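Local coordinates for protein FMN-dependent nitronate monooxygenase (Shewanella oneidensis, PDB 5LSM) that probably oxidises propionate 3-nitronate with molecular oxygen to 3-oxopropanoate, using flavin mononucleotide as its cofactor, and so serves in detoxification, at residues F70-E75 against R110-S114; Y113-A118 against L140-I144. One frame throughout, in Å; residues are numbered along the deposited sequence.

Contact 1: residues F70-E75 against R110-S114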
loop_
_atom_site.group_PDB
_atom_site.type_symbol
_atom_site.label_atom_id
_atom_site.label_comp_id
_atom_site.label_asym_id
_atom_site.label_seq_id
_atom_site.Cartn_x
_atom_site.Cartn_y
_atom_site.Cartn_z
ATOM N N PHE A 70 -7.354 19.778 -12.822
ATOM C CA PHE A 70 -8.763 19.980 -12.508
ATOM C C PHE A 70 -9.426 18.723 -11.959
ATOM O O PHE A 70 -9.017 17.602 -12.280
ATOM C CB PHE A 70 -9.528 20.412 -13.759
ATOM C CG PHE A 70 -9.218 21.794 -14.199
ATOM C CD1 PHE A 70 -8.186 22.034 -15.097
ATOM C CD2 PHE A 70 -9.937 22.868 -13.697
ATOM C CE1 PHE A 70 -7.892 23.324 -15.506
ATOM C CE2 PHE A 70 -9.649 24.161 -14.105
ATOM C CZ PHE A 70 -8.615 24.389 -15.003
ATOM N N PHE A 71 -10.499 18.934 -11.194
ATOM C CA PHE A 71 -11.396 17.862 -10.781
ATOM C C PHE A 71 -12.513 17.744 -11.773
ATOM O O PHE A 71 -13.163 18.741 -12.069
ATOM C CB PHE A 71 -12.035 18.166 -9.427
ATOM C CG PHE A 71 -11.091 18.117 -8.285
ATOM C CD1 PHE A 71 -9.797 17.622 -8.437
ATOM C CD2 PHE A 71 -11.507 18.526 -7.038
ATOM C CE1 PHE A 71 -8.930 17.575 -7.358
ATOM C CE2 PHE A 71 -10.649 18.457 -5.950
ATOM C CZ PHE A 71 -9.362 17.988 -6.115
ATOM N N CYS A 72 -12.821 16.514 -12.176
ATOM C CA CYS A 72 -14.009 16.249 -12.991
ATOM C C CYS A 72 -14.837 15.107 -12.373
ATOM O O CYS A 72 -15.010 14.034 -12.951
ATOM C CB CYS A 72 -13.599 15.908 -14.415
ATOM S SG CYS A 72 -12.478 14.515 -14.467
ATOM N N HIS A 73 -15.304 15.365 -11.164
ATOM C CA HIS A 73 -16.193 14.473 -10.447
ATOM C C HIS A 73 -17.635 14.790 -10.840
ATOM O O HIS A 73 -17.935 15.885 -11.336
ATOM C CB HIS A 73 -16.029 14.676 -8.937
ATOM C CG HIS A 73 -16.283 16.085 -8.481
ATOM N ND1 HIS A 73 -15.377 17.109 -8.671
ATOM C CD2 HIS A 73 -17.328 16.631 -7.815
ATOM C CE1 HIS A 73 -15.868 18.230 -8.174
ATOM N NE2 HIS A 73 -17.042 17.961 -7.630
ATOM N N ARG A 74 -18.526 13.845 -10.569
ATOM C CA ARG A 74 -19.942 14.110 -10.635
ATOM C C ARG A 74 -20.352 14.906 -9.402
ATOM O O ARG A 74 -19.916 14.610 -8.290
ATOM C CB ARG A 74 -20.714 12.802 -10.729
ATOM C CG ARG A 74 -20.227 11.891 -11.853
ATOM C CD ARG A 74 -21.369 11.120 -12.498
ATOM N NE ARG A 74 -21.927 10.097 -11.611
ATOM C CZ ARG A 74 -21.342 8.931 -11.337
ATOM N NH1 ARG A 74 -20.157 8.622 -11.858
ATOM N NH2 ARG A 74 -21.946 8.065 -10.531
ATOM N N GLU A 75 -21.092 15.989 -9.620
ATOM C CA GLU A 75 -21.699 16.720 -8.526
ATOM C C GLU A 75 -22.626 15.787 -7.760
ATOM O O GLU A 75 -23.188 14.863 -8.349
ATOM C CB GLU A 75 -22.460 17.937 -9.042
ATOM C CG GLU A 75 -21.547 19.015 -9.612
ATOM C CD GLU A 75 -22.237 20.353 -9.774
ATOM O OE1 GLU A 75 -21.529 21.366 -9.972
ATOM O OE2 GLU A 75 -23.486 20.393 -9.728
ATOM N N ARG A 110 -14.438 22.127 -4.893
ATOM C CA ARG A 110 -15.554 22.802 -5.574
ATOM C C ARG A 110 -15.638 22.460 -7.064
ATOM O O ARG A 110 -14.611 22.283 -7.736
ATOM C CB ARG A 110 -15.435 24.326 -5.441
ATOM C CG ARG A 110 -15.424 24.841 -4.011
ATOM C CD ARG A 110 -15.550 26.357 -3.966
ATOM N NE ARG A 110 -16.678 26.830 -4.766
ATOM C CZ ARG A 110 -17.959 26.723 -4.414
ATOM N NH1 ARG A 110 -18.303 26.178 -3.253
ATOM N NH2 ARG A 110 -18.906 27.177 -5.225
ATOM N N THR A 111 -16.872 22.332 -7.549
ATOM C CA THR A 111 -17.254 22.577 -8.960
ATOM C C THR A 111 -16.377 21.916 -10.057
ATOM O O THR A 111 -15.199 22.252 -10.214
ATOM C CB THR A 111 -17.447 24.084 -9.234
ATOM O OG1 THR A 111 -18.224 24.246 -10.413
ATOM C CG2 THR A 111 -16.101 24.830 -9.405
ATOM N N PRO A 112 -16.951 20.962 -10.817
ATOM C CA PRO A 112 -16.108 20.255 -11.793
ATOM C C PRO A 112 -15.739 21.081 -13.020
ATOM O O PRO A 112 -16.376 22.086 -13.314
ATOM C CB PRO A 112 -16.954 19.040 -12.199
ATOM C CG PRO A 112 -18.341 19.375 -11.799
ATOM C CD PRO A 112 -18.224 20.260 -10.590
ATOM N N TYR A 113 -14.678 20.663 -13.697
ATOM C CA TYR A 113 -14.254 21.276 -14.958
ATOM C C TYR A 113 -15.444 21.426 -15.915
ATOM O O TYR A 113 -16.202 20.483 -16.126
ATOM C CB TYR A 113 -13.132 20.448 -15.589
ATOM C CG TYR A 113 -12.644 20.971 -16.908
ATOM C CD1 TYR A 113 -11.809 22.073 -16.977
ATOM C CD2 TYR A 113 -12.965 20.312 -18.090
ATOM C CE1 TYR A 113 -11.368 22.555 -18.196
ATOM C CE2 TYR A 113 -12.550 20.791 -19.306
ATOM C CZ TYR A 113 -11.747 21.903 -19.359
ATOM O OH TYR A 113 -11.367 22.367 -20.591
ATOM N N SER A 114 -15.632 22.647 -16.414
ATOM C CA SER A 114 -16.764 22.992 -17.286
ATOM C C SER A 114 -16.308 23.843 -18.483
ATOM O O SER A 114 -15.140 24.220 -18.581
ATOM C CB SER A 114 -17.809 23.765 -16.489
ATOM O OG SER A 114 -17.266 24.985 -16.020
HETATM O O HOH W 1 -11.971 21.370 -10.671
#
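Tyr113 meets Phe70 edge to face: the CD1 edge of the tyrosine points at one face of the phenylalanine ring, with CD1 3.8 Å from Phe70 CG and nearer the rim than the middle. The ring centroids lie 5.1 Å apart and the planes are inclined by 58°. Tyr113 has CG anti to its backbone N (chi1 179°), which carries its ring toward the Phe70 face. Next to the ring pair, one backbone hydrogen bond ties the segments together: Tyr113 N donates to Phe71 O at 2.9 Å. The same oxygen receives a CA-H...O contact from Pro112 CA, and a water that accepts from Phe71 N gives a weak bond to Thr111 O.

Farther along, Pro112 is wrapped by the chain that leaves the strand. CB of its ring rests 3.4 Å from His73 O, while CD is 3.9 Å from His73 NE2. Pro112 CB stands over one face of the imidazole, offset toward its rim, and the two side chains cross at about a right angle. From another direction comes Glu75, also crossing the proline at about a right angle, with an extended chain; its CG and OE1 both touch Pro112 CD, OE1 at 3.5 Å. The aromatic end of the contact is buried, whereas the Glu75 end is exposed.

Phe131 offers Tyr113 a second edge-to-face partner, and the side chain of Phe71 touches the flavin mononucleotide. A loop thus packs on the C-terminal end of strand 66-71 in the parallel sheet, the end at which TIM-barrel flavoenzymes hold their cofactor.

Contact 2: residues Y113-A118 against L140-I144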
loop_
_atom_site.group_PDB
_atom_site.type_symbol
_atom_site.label_atom_id
_atom_site.label_comp_id
_atom_site.label_asym_id
_atom_site.label_seq_id
_atom_site.Cartn_x
_atom_site.Cartn_y
_atom_site.Cartn_z
ATOM N N TYR A 113 -14.678 20.663 -13.697
ATOM C CA TYR A 113 -14.254 21.276 -14.958
ATOM C C TYR A 113 -15.444 21.426 -15.915
ATOM O O TYR A 113 -16.202 20.483 -16.126
ATOM C CB TYR A 113 -13.132 20.448 -15.589
ATOM C CG TYR A 113 -12.644 20.971 -16.908
ATOM C CD1 TYR A 113 -11.809 22.073 -16.977
ATOM C CD2 TYR A 113 -12.965 20.312 -18.090
ATOM C CE1 TYR A 113 -11.368 22.555 -18.196
ATOM C CE2 TYR A 113 -12.550 20.791 -19.306
ATOM C CZ TYR A 113 -11.747 21.903 -19.359
ATOM O OH TYR A 113 -11.367 22.367 -20.591
ATOM N N SER A 114 -15.632 22.647 -16.414
ATOM C CA SER A 114 -16.764 22.992 -17.286
ATOM C C SER A 114 -16.308 23.843 -18.483
ATOM O O SER A 114 -15.140 24.220 -18.581
ATOM C CB SER A 114 -17.809 23.765 -16.489
ATOM O OG SER A 114 -17.266 24.985 -16.020
ATOM N N LYS A 115 -17.248 24.156 -19.371
ATOM C CA LYS A 115 -17.029 25.140 -20.427
ATOM C C LYS A 115 -16.445 26.446 -19.881
ATOM O O LYS A 115 -15.623 27.088 -20.534
ATOM C CB LYS A 115 -18.342 25.422 -21.170
ATOM C CG LYS A 115 -18.165 25.973 -22.582
ATOM C CD LYS A 115 -17.803 24.870 -23.572
ATOM C CE LYS A 115 -17.759 25.374 -25.012
ATOM N NZ LYS A 115 -16.791 26.490 -25.198
ATOM N N ALA A 116 -16.846 26.821 -18.674
ATOM C CA ALA A 116 -16.364 28.061 -18.046
ATOM C C ALA A 116 -14.851 28.085 -17.844
ATOM O O ALA A 116 -14.205 29.101 -18.092
ATOM C CB ALA A 116 -17.062 28.275 -16.714
ATOM N N GLN A 117 -14.286 26.981 -17.362
ATOM C CA GLN A 117 -12.831 26.904 -17.186
ATOM C C GLN A 117 -12.128 26.749 -18.530
ATOM O O GLN A 117 -11.085 27.349 -18.762
ATOM C CB GLN A 117 -12.443 25.761 -16.245
ATOM C CG GLN A 117 -12.588 26.111 -14.779
ATOM C CD GLN A 117 -13.922 25.713 -14.197
ATOM O OE1 GLN A 117 -14.761 25.108 -14.867
ATOM N NE2 GLN A 117 -14.120 26.039 -12.933
ATOM N N ALA A 118 -12.716 25.953 -19.414
ATOM C CA ALA A 118 -12.254 25.848 -20.799
ATOM C C ALA A 118 -11.976 27.212 -21.455
ATOM O O ALA A 118 -10.968 27.380 -22.143
ATOM C CB ALA A 118 -13.266 25.077 -21.626
ATOM N N LEU A 140 -15.602 18.370 -24.256
ATOM C CA LEU A 140 -14.586 19.037 -23.444
ATOM C C LEU A 140 -13.180 18.500 -23.714
ATOM O O LEU A 140 -12.240 19.264 -23.878
ATOM C CB LEU A 140 -14.925 18.902 -21.964
ATOM C CG LEU A 140 -16.196 19.645 -21.506
ATOM C CD1 LEU A 140 -16.433 19.463 -20.016
ATOM C CD2 LEU A 140 -16.135 21.127 -21.845
ATOM N N LEU A 141 -13.065 17.187 -23.832
ATOM C CA LEU A 141 -11.800 16.538 -24.131
ATOM C C LEU A 141 -11.278 16.895 -25.515
ATOM O O LEU A 141 -10.078 17.079 -25.694
ATOM C CB LEU A 141 -11.986 15.026 -24.064
ATOM C CG LEU A 141 -11.019 14.240 -23.199
ATOM C CD1 LEU A 141 -10.872 14.919 -21.846
ATOM C CD2 LEU A 141 -11.523 12.804 -23.039
ATOM N N LEU A 142 -12.158 16.879 -26.516
ATOM C CA LEU A 142 -11.759 17.247 -27.880
ATOM C C LEU A 142 -11.336 18.711 -27.946
ATOM O O LEU A 142 -10.326 19.057 -28.578
ATOM C CB LEU A 142 -12.882 16.985 -28.884
ATOM C CG LEU A 142 -13.215 15.517 -29.179
ATOM C CD1 LEU A 142 -14.381 15.441 -30.163
ATOM C CD2 LEU A 142 -12.000 14.766 -29.709
ATOM N N GLU A 143 -12.050 19.565 -27.233
ATOM C CA GLU A 143 -11.648 20.966 -27.173
ATOM C C GLU A 143 -10.214 21.107 -26.678
ATOM O O GLU A 143 -9.426 21.817 -27.278
ATOM C CB GLU A 143 -12.587 21.784 -26.289
ATOM C CG GLU A 143 -12.327 23.282 -26.381
ATOM C CD GLU A 143 -13.042 24.085 -25.318
ATOM O OE1 GLU A 143 -13.734 23.494 -24.449
ATOM O OE2 GLU A 143 -12.935 25.328 -25.381
ATOM N N ILE A 144 -9.897 20.434 -25.574
ATOM C CA ILE A 144 -8.558 20.462 -24.995
ATOM C C ILE A 144 -7.486 19.956 -25.978
ATOM O O ILE A 144 -6.441 20.583 -26.138
ATOM C CB ILE A 144 -8.484 19.641 -23.670
ATOM C CG1 ILE A 144 -9.248 20.357 -22.560
ATOM C CG2 ILE A 144 -7.042 19.461 -23.212
ATOM C CD1 ILE A 144 -9.708 19.439 -21.452
#
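Two neighbouring helices on the outside of the TIM-barrel-type domain, 115-124 and 138-145, meet here, with Tyr113 wedged in at the start of the first. The phenol comes from the opposite direction to Ile144, whose CG1 and CD1 both lie 3.5 Å from Tyr113 OH; CD1 also touches ring atoms CE2 and CZ. Leu140 slides past the tyrosine in the reverse sense, its CB 4.0 Å from Tyr113 CE2 at the ring edge and near the ring plane. Beyond it, CD1 of the leucine reaches Tyr113 CD2 and the carbonyl oxygen, and CD2 turns toward Lys115 N. Replacing Tyr113 by an alanine would probably open a gap beside Leu140 CB and Ile144 CD1.

The turn into helix 115-124 is fixed by a capping box of Ser114 and Gln117. Gln117 OE1 accepts from Ser114 N at 3.0 Å and from Ser114 OG at 2.8 Å, the two donors arriving from opposite faces of the amide plane. Ser114 OG in turn takes a weak bond from Ala116 N.

On the more exposed side, Glu143 stretches across with CG anti to its backbone N (chi1 -171°) and the rest of the chain extended, which brings OE1 to 3.3 Å from Ala118 CB. Lys115, its chain kinked twice, crosses it at about a right angle; NZ stays 4.0 Å from Glu143 OE2, too long for a salt bridge. The helices are therefore joined chiefly by apolar packing around the tyrosine, to which the lysine and glutamate probably add a modest electrostatic attraction, while the side-chain hydrogen bonds of Ser114 and Gln117 serve the start of helix 115-124.

Contacts 1 and 2 lie side by side, their centres 11 Å apart, and share Tyr113 and Ser114, where the loop runs into helix 115-124. Tyr113 joins them: its ring stands between Phe70 of strand 66-71 and Leu140 and Ile144 of helix 138-145. Gln117 of contact 2 also packs back on contact 1, its CG 3.6 Å from Phe70 CE2. Contact 1 is nearer the flavin mononucleotide, the side chain of Phe71 being about 4 Å from it and about 4 Å from that of Asn69, which binds it. Contact 2 belongs to the outer helical layer; the Tyr113 side chain remains about 11 Å from the cofactor.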